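Local coordinates for protein Cj0977 (Campylobacter jejuni, PDB 3BNV) that is of unknown biochemical function but acts as a sigma28-regulated, nonflagellar virulence factor built on a hot-dog fold, at residues 45-49 with 77-82; 63-67 with 96-102; 105-111 with 123-129. All coordinates share one frame; numbering follows the deposited sequence.

Contact 1 of 3, residues 45-49 with 77-82; sequences NYAKS and VAQASI
The flat carboxamide of Asn45 only approaches the helix, OD1 lying 4.4 Å from Ile82 CD1, while the phenol ring of Tyr46 is carried on the far side of the strand and meets the His111 ring there at about 55°. This is the sheet-on-helix packing of the hot-dog fold: strand 46-49 passes along the central helix at 77-82, the local axes approaching to 6.2 Å at 144°. Ala47 is the main strand residue in the seam. Its CB rests on one helical turn, 3.6 Å from Val77 CG2 and 3.8 Å from Ala80 CB, and also lies against the backbone at Ser81. Val77 reaches it because CG2 stands anti to the backbone N, so the branch extends out to the strand. At the loop end the join is polar: one water accepts from Asn45 N at 2.8 Å and donates to Ser81 O at 3.3 Å. The same water donates weakly to Asn45 OD1, whose other partner is Arg121 NH2, so the carboxamide oxygen is held mainly from outside the helix. Farther along the strand, Ser49 OG settles 3.5 Å from Val77 CB.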
# COMPACT_ATOMS: atom_id res chain seq x y z
N ASN A 45 -7.20 15.95 -14.01
CA ASN A 45 -8.04 14.84 -13.54
C ASN A 45 -7.58 13.48 -14.04
O ASN A 45 -8.36 12.53 -14.07
CB ASN A 45 -9.50 15.03 -13.95
CG ASN A 45 -10.25 15.98 -13.02
OD1 ASN A 45 -9.90 16.14 -11.84
ND2 ASN A 45 -11.29 16.63 -13.54
N TYR A 46 -6.31 13.38 -14.42
CA TYR A 46 -5.85 12.19 -15.10
C TYR A 46 -4.37 11.92 -14.85
O TYR A 46 -3.55 12.85 -14.82
CB TYR A 46 -6.12 12.30 -16.60
CG TYR A 46 -5.49 11.17 -17.38
CD1 TYR A 46 -4.23 11.31 -17.98
CD2 TYR A 46 -6.12 9.94 -17.47
CE1 TYR A 46 -3.66 10.27 -18.67
CE2 TYR A 46 -5.55 8.90 -18.15
CZ TYR A 46 -4.32 9.06 -18.75
OH TYR A 46 -3.78 7.98 -19.43
N ALA A 47 -4.02 10.65 -14.69
CA ALA A 47 -2.61 10.25 -14.61
C ALA A 47 -2.40 8.79 -15.01
O ALA A 47 -3.27 7.94 -14.83
CB ALA A 47 -2.07 10.50 -13.22
N LYS A 48 -1.22 8.52 -15.56
CA LYS A 48 -0.86 7.16 -15.98
C LYS A 48 0.48 6.78 -15.36
O LYS A 48 1.40 7.59 -15.34
CB LYS A 48 -0.75 7.10 -17.50
CG LYS A 48 -1.07 5.75 -18.11
CD LYS A 48 -0.86 5.75 -19.65
CE LYS A 48 -1.41 4.46 -20.31
NZ LYS A 48 -1.83 4.63 -21.77
N SER A 49 0.60 5.58 -14.82
CA SER A 49 1.88 5.20 -14.20
C SER A 49 2.28 3.77 -14.52
O SER A 49 1.49 3.00 -15.05
CB SER A 49 1.87 5.44 -12.70
OG SER A 49 1.19 4.41 -12.00
N VAL A 77 -0.44 7.08 -8.26
CA VAL A 77 -1.09 7.60 -9.46
C VAL A 77 -2.45 8.30 -9.16
O VAL A 77 -2.82 9.26 -9.83
CB VAL A 77 -1.21 6.55 -10.59
CG1 VAL A 77 -2.36 5.62 -10.35
CG2 VAL A 77 -1.41 7.22 -11.88
N ALA A 78 -3.19 7.86 -8.15
CA ALA A 78 -4.38 8.61 -7.73
C ALA A 78 -4.02 10.04 -7.35
O ALA A 78 -4.65 11.00 -7.79
CB ALA A 78 -5.07 7.96 -6.55
N GLN A 79 -3.01 10.19 -6.50
CA GLN A 79 -2.62 11.53 -6.12
C GLN A 79 -2.08 12.30 -7.31
O GLN A 79 -2.33 13.49 -7.42
CB GLN A 79 -1.60 11.53 -5.00
CG GLN A 79 -2.13 10.95 -3.69
CD GLN A 79 -1.30 11.40 -2.52
OE1 GLN A 79 -1.33 12.57 -2.17
NE2 GLN A 79 -0.54 10.50 -1.93
N ALA A 80 -1.39 11.65 -8.23
CA ALA A 80 -0.89 12.37 -9.39
C ALA A 80 -2.02 12.91 -10.27
O ALA A 80 -1.85 13.91 -10.95
CB ALA A 80 0.03 11.53 -10.17
N SER A 81 -3.17 12.24 -10.25
CA SER A 81 -4.31 12.66 -11.06
C SER A 81 -4.91 13.97 -10.59
O SER A 81 -5.59 14.64 -11.34
CB SER A 81 -5.39 11.59 -11.05
OG SER A 81 -6.04 11.56 -9.79
N ILE A 82 -4.68 14.31 -9.32
CA ILE A 82 -5.14 15.57 -8.75
C ILE A 82 -4.01 16.59 -8.76
O ILE A 82 -4.22 17.76 -8.98
CB ILE A 82 -5.55 15.36 -7.29
CG1 ILE A 82 -6.68 14.34 -7.24
CG2 ILE A 82 -5.95 16.71 -6.64
CD1 ILE A 82 -7.68 14.56 -8.35
O HOH W 1 -6.92 17.61 -11.80

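Contact 2 of 3, residues 63-67 with 96-102; sequences GLIFD and FYAPLKL
Gly63 and Leu102 are joined through their backbones: Leu102 N donates to Gly63 O over 2.7 Å, with an N-H...O angle of 153° and the donor in the carbonyl plane. A second bond runs the other way, from Ile65 N to Leu100 O at 3.2 Å, and here the donor stands 41° above the carbonyl plane. Together they flank Leu64 and Lys101 and make a single beta bridge between two loops of the hot-dog fold, one leading into the central helix and the other following strand 87-96. Gly63 O takes a further approach from Lys101 CA at 3.5 Å, a CA-H...O contact that supplements the N-H bond. The backbone N atoms of the bridged pair have side-chain acceptors of their own, Leu64 N on Asp60 OD1 and Lys101 N on Asp104 OD2, while Lys101 O receives a weak bond from Thr53 OG1. Asp67 OD1 is satisfied across the dimer by Ile89 N of the second subunit, and Lys101 makes a cation-pi contact with Phe149 of that subunit.

Apolar groups fill in beside these bonds. Leu64 directs its CB away from the other loop, but CG stands anti to the backbone N and the chain swings CD1 back to Pro99 CB, 3.6 Å off. Ile65 lies along the partner loop, with CB 3.9 Å from Leu100 CB and CD1 reaching to the CB of Leu102. At the far end the Asp67 carboxylate and the Phe96 ring are turned 52° apart, so they do not stack; instead Asp67 CB sits over one face of the ring, 4.1 Å from Phe96 CE2.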
# COMPACT_ATOMS: atom_id res chain seq x y z
N GLY A 63 8.35 -15.62 -6.08
CA GLY A 63 8.14 -14.46 -6.96
C GLY A 63 6.81 -13.77 -6.77
O GLY A 63 6.43 -12.92 -7.56
N LEU A 64 6.08 -14.11 -5.71
CA LEU A 64 4.80 -13.52 -5.47
C LEU A 64 5.02 -12.12 -4.88
O LEU A 64 5.82 -11.95 -3.96
CB LEU A 64 3.97 -14.40 -4.54
CG LEU A 64 2.63 -13.86 -4.04
CD1 LEU A 64 1.64 -13.95 -5.14
CD2 LEU A 64 2.18 -14.66 -2.81
N ILE A 65 4.34 -11.13 -5.44
CA ILE A 65 4.53 -9.75 -5.08
C ILE A 65 3.49 -9.35 -4.04
O ILE A 65 2.29 -9.48 -4.28
CB ILE A 65 4.37 -8.88 -6.34
CG1 ILE A 65 5.39 -9.31 -7.38
CG2 ILE A 65 4.57 -7.43 -6.03
CD1 ILE A 65 6.84 -8.80 -7.14
N PHE A 66 3.95 -8.82 -2.91
CA PHE A 66 3.08 -8.39 -1.84
C PHE A 66 2.08 -7.42 -2.40
O PHE A 66 2.46 -6.45 -3.06
CB PHE A 66 3.89 -7.69 -0.78
CG PHE A 66 3.17 -7.51 0.51
CD1 PHE A 66 3.17 -6.27 1.15
CD2 PHE A 66 2.53 -8.58 1.14
CE1 PHE A 66 2.55 -6.10 2.37
CE2 PHE A 66 1.91 -8.42 2.35
CZ PHE A 66 1.91 -7.17 2.97
N ASP A 67 0.79 -7.65 -2.13
CA ASP A 67 -0.27 -6.86 -2.73
C ASP A 67 -0.17 -5.36 -2.43
O ASP A 67 -0.54 -4.52 -3.26
CB ASP A 67 -1.62 -7.41 -2.32
CG ASP A 67 -1.89 -8.82 -2.89
OD1 ASP A 67 -2.04 -9.80 -2.10
OD2 ASP A 67 -1.97 -8.95 -4.13
N PHE A 96 -8.34 -6.68 -5.79
CA PHE A 96 -7.14 -7.29 -6.33
C PHE A 96 -7.53 -8.58 -7.02
O PHE A 96 -7.64 -9.59 -6.37
CB PHE A 96 -6.21 -7.66 -5.19
CG PHE A 96 -5.79 -6.50 -4.35
CD1 PHE A 96 -6.53 -6.13 -3.24
CD2 PHE A 96 -4.67 -5.79 -4.64
CE1 PHE A 96 -6.13 -5.08 -2.46
CE2 PHE A 96 -4.27 -4.75 -3.87
CZ PHE A 96 -5.00 -4.39 -2.78
N TYR A 97 -7.70 -8.55 -8.32
CA TYR A 97 -8.24 -9.71 -9.05
C TYR A 97 -7.25 -10.86 -9.16
O TYR A 97 -7.63 -12.01 -9.24
CB TYR A 97 -8.72 -9.32 -10.45
CG TYR A 97 -9.75 -8.22 -10.45
CD1 TYR A 97 -10.98 -8.40 -9.83
CD2 TYR A 97 -9.51 -7.02 -11.09
CE1 TYR A 97 -11.95 -7.40 -9.83
CE2 TYR A 97 -10.47 -6.01 -11.10
CZ TYR A 97 -11.69 -6.21 -10.47
OH TYR A 97 -12.66 -5.23 -10.48
N ALA A 98 -5.97 -10.53 -9.18
CA ALA A 98 -4.93 -11.54 -9.30
C ALA A 98 -3.64 -10.93 -8.81
O ALA A 98 -3.40 -9.74 -8.99
CB ALA A 98 -4.80 -11.95 -10.72
N PRO A 99 -2.79 -11.74 -8.17
CA PRO A 99 -1.54 -11.16 -7.66
C PRO A 99 -0.53 -11.03 -8.76
O PRO A 99 -0.57 -11.77 -9.73
CB PRO A 99 -1.07 -12.21 -6.67
CG PRO A 99 -1.56 -13.49 -7.27
CD PRO A 99 -2.89 -13.19 -7.89
N LEU A 100 0.37 -10.07 -8.62
CA LEU A 100 1.49 -9.92 -9.55
C LEU A 100 2.59 -10.95 -9.31
O LEU A 100 2.71 -11.51 -8.22
CB LEU A 100 2.07 -8.52 -9.47
CG LEU A 100 1.35 -7.58 -10.43
CD1 LEU A 100 -0.08 -7.37 -10.01
CD2 LEU A 100 2.05 -6.24 -10.51
N LYS A 101 3.38 -11.18 -10.36
CA LYS A 101 4.47 -12.09 -10.34
C LYS A 101 5.74 -11.28 -10.60
O LYS A 101 5.72 -10.37 -11.43
CB LYS A 101 4.24 -13.14 -11.44
CG LYS A 101 5.35 -14.15 -11.59
CD LYS A 101 4.83 -15.58 -11.59
CE LYS A 101 4.52 -16.09 -12.99
NZ LYS A 101 3.90 -17.44 -12.90
N LEU A 102 6.83 -11.59 -9.90
CA LEU A 102 8.10 -10.88 -10.13
C LEU A 102 8.46 -10.93 -11.60
O LEU A 102 8.44 -11.99 -12.21
CB LEU A 102 9.23 -11.49 -9.30
CG LEU A 102 10.63 -10.94 -9.48
CD1 LEU A 102 10.70 -9.46 -9.23
CD2 LEU A 102 11.56 -11.64 -8.55

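Contact 3 of 3, residues 105-111 with 123-129; sequences VLELEAH and VKVVGHV
Glu107 and His128 exchange a pair of backbone hydrogen bonds, Glu107 N to His128 O at 2.8 Å with an N-H...O angle of 170°, and His128 N to Glu107 O at 2.9 Å. The same reciprocal pattern recurs at Glu109 with Val126 and at His111 with Lys124, where Lys124 N reaches His111 O at 2.8 Å. These are the hydrogen-bonded pairs of an antiparallel beta hairpin; Leu108 with Gly127 and Ala110 with Val125 are the non-hydrogen-bonded pairs between them. There the CA-H groups point at carbonyls, as in Ala110 CA to Lys124 O at 3.2 Å.

Side chains then sort by face. Glu107, Glu109, His111, Lys124, Val126 and His128 share one, where Glu109 OE1 and His128 ND1 stay 5.6 Å apart and form no bond. On the other, Ala110 CB meets Val123 CG1 at 3.8 Å. Leu106 CG stands anti to its backbone N (chi1 178°), which carries CD1 back to the Gly127-His128 peptide, 3.5 Å from His128 O. Leu106, Leu108 and Val123 also touch helix 67-82. Cohesion between these strands therefore comes mainly from six main-chain bonds, leaving one face apolar against the helix and the other largely polar.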
# COMPACT_ATOMS: atom_id res chain seq x y z
N VAL A 105 5.25 -6.07 -15.30
CA VAL A 105 5.08 -4.65 -15.12
C VAL A 105 3.61 -4.26 -15.14
O VAL A 105 2.86 -4.62 -16.03
CB VAL A 105 5.98 -3.79 -16.07
CG1 VAL A 105 6.78 -4.64 -16.96
CG2 VAL A 105 5.15 -2.77 -16.84
N LEU A 106 3.21 -3.54 -14.11
CA LEU A 106 1.84 -3.11 -13.96
C LEU A 106 1.65 -1.74 -14.60
O LEU A 106 2.48 -0.83 -14.42
CB LEU A 106 1.54 -3.04 -12.48
CG LEU A 106 0.16 -2.56 -12.04
CD1 LEU A 106 -0.88 -3.62 -12.36
CD2 LEU A 106 0.24 -2.32 -10.55
N GLU A 107 0.57 -1.60 -15.35
CA GLU A 107 0.24 -0.34 -15.99
C GLU A 107 -1.03 0.25 -15.32
O GLU A 107 -2.10 -0.33 -15.38
CB GLU A 107 0.05 -0.57 -17.48
CG GLU A 107 1.29 -1.10 -18.14
CD GLU A 107 1.15 -1.33 -19.66
OE1 GLU A 107 1.30 -2.54 -20.08
OE2 GLU A 107 0.90 -0.31 -20.40
N LEU A 108 -0.89 1.39 -14.65
CA LEU A 108 -2.03 1.98 -13.95
C LEU A 108 -2.57 3.24 -14.65
O LEU A 108 -1.82 4.03 -15.18
CB LEU A 108 -1.66 2.30 -12.50
CG LEU A 108 -1.01 1.16 -11.71
CD1 LEU A 108 0.50 1.04 -11.91
CD2 LEU A 108 -1.31 1.28 -10.23
N GLU A 109 -3.89 3.39 -14.66
CA GLU A 109 -4.51 4.64 -15.09
C GLU A 109 -5.44 5.13 -14.00
O GLU A 109 -6.15 4.34 -13.38
CB GLU A 109 -5.32 4.47 -16.37
CG GLU A 109 -4.50 4.09 -17.54
CD GLU A 109 -5.33 3.97 -18.80
OE1 GLU A 109 -5.01 3.06 -19.62
OE2 GLU A 109 -6.28 4.76 -18.99
N ALA A 110 -5.44 6.44 -13.79
CA ALA A 110 -6.29 7.05 -12.76
C ALA A 110 -7.13 8.17 -13.34
O ALA A 110 -6.63 9.00 -14.09
CB ALA A 110 -5.42 7.60 -11.62
N HIS A 111 -8.41 8.19 -13.00
CA HIS A 111 -9.32 9.23 -13.49
C HIS A 111 -10.08 9.76 -12.30
O HIS A 111 -10.73 8.99 -11.58
CB HIS A 111 -10.31 8.66 -14.48
CG HIS A 111 -9.68 8.06 -15.69
ND1 HIS A 111 -9.54 8.76 -16.87
CD2 HIS A 111 -9.20 6.82 -15.92
CE1 HIS A 111 -8.97 7.98 -17.78
NE2 HIS A 111 -8.77 6.79 -17.23
N VAL A 123 -11.14 9.11 -6.89
CA VAL A 123 -10.32 8.75 -8.04
C VAL A 123 -10.45 7.27 -8.37
O VAL A 123 -10.31 6.42 -7.50
CB VAL A 123 -8.85 9.08 -7.75
CG1 VAL A 123 -7.96 8.66 -8.94
CG2 VAL A 123 -8.70 10.57 -7.44
N LYS A 124 -10.74 6.98 -9.62
CA LYS A 124 -10.92 5.61 -10.07
C LYS A 124 -9.57 5.15 -10.64
O LYS A 124 -9.01 5.80 -11.52
CB LYS A 124 -12.05 5.58 -11.11
CG LYS A 124 -13.04 4.46 -10.95
CD LYS A 124 -12.30 3.09 -10.95
CE LYS A 124 -13.27 1.87 -10.86
NZ LYS A 124 -13.56 1.45 -9.44
N VAL A 125 -9.01 4.08 -10.08
CA VAL A 125 -7.74 3.55 -10.54
C VAL A 125 -7.91 2.12 -11.07
O VAL A 125 -8.66 1.32 -10.50
CB VAL A 125 -6.69 3.50 -9.42
CG1 VAL A 125 -5.31 3.23 -10.00
CG2 VAL A 125 -6.70 4.79 -8.60
N VAL A 126 -7.20 1.80 -12.14
CA VAL A 126 -7.32 0.51 -12.78
C VAL A 126 -5.90 0.06 -13.11
O VAL A 126 -5.09 0.88 -13.52
CB VAL A 126 -8.14 0.62 -14.07
CG1 VAL A 126 -7.24 0.75 -15.24
CG2 VAL A 126 -8.98 -0.57 -14.26
N GLY A 127 -5.58 -1.22 -12.90
CA GLY A 127 -4.23 -1.73 -13.20
C GLY A 127 -4.24 -2.93 -14.15
O GLY A 127 -5.07 -3.84 -14.03
N HIS A 128 -3.31 -2.94 -15.10
CA HIS A 128 -3.21 -4.02 -16.05
C HIS A 128 -1.82 -4.63 -16.06
O HIS A 128 -0.83 -3.91 -15.88
CB HIS A 128 -3.47 -3.50 -17.47
CG HIS A 128 -4.91 -3.34 -17.80
ND1 HIS A 128 -5.59 -2.15 -17.62
CD2 HIS A 128 -5.82 -4.21 -18.29
CE1 HIS A 128 -6.84 -2.29 -18.00
NE2 HIS A 128 -7.01 -3.53 -18.41
N VAL A 129 -1.73 -5.94 -16.28
CA VAL A 129 -0.48 -6.51 -16.76
C VAL A 129 -0.77 -6.99 -18.15
O VAL A 129 -1.58 -7.90 -18.35
CB VAL A 129 0.06 -7.73 -15.94
CG1 VAL A 129 1.29 -8.26 -16.63
CG2 VAL A 129 0.40 -7.35 -14.49

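Overall arrangement
Contacts 1 and 3 lie close to the middle of the chain and share one sheet, strands 46-52 and 105-112 being neighbours in it: Ala47 O with Ala110 N and Ser49 N with Leu108 O probably hydrogen-bond. Contact 3 works within the sheet by regular main-chain bonds, whereas contact 1 joins the sheet to the helix by small apolar groups and a bridging water. Contact 2 sits farther out, its centre about 16 Å from the centre of the chain, where loops borrow two strand-like bonds and face the second subunit. It reaches contact 3 through Leu100, which packs on Leu106 and Val129, but does not touch contact 1.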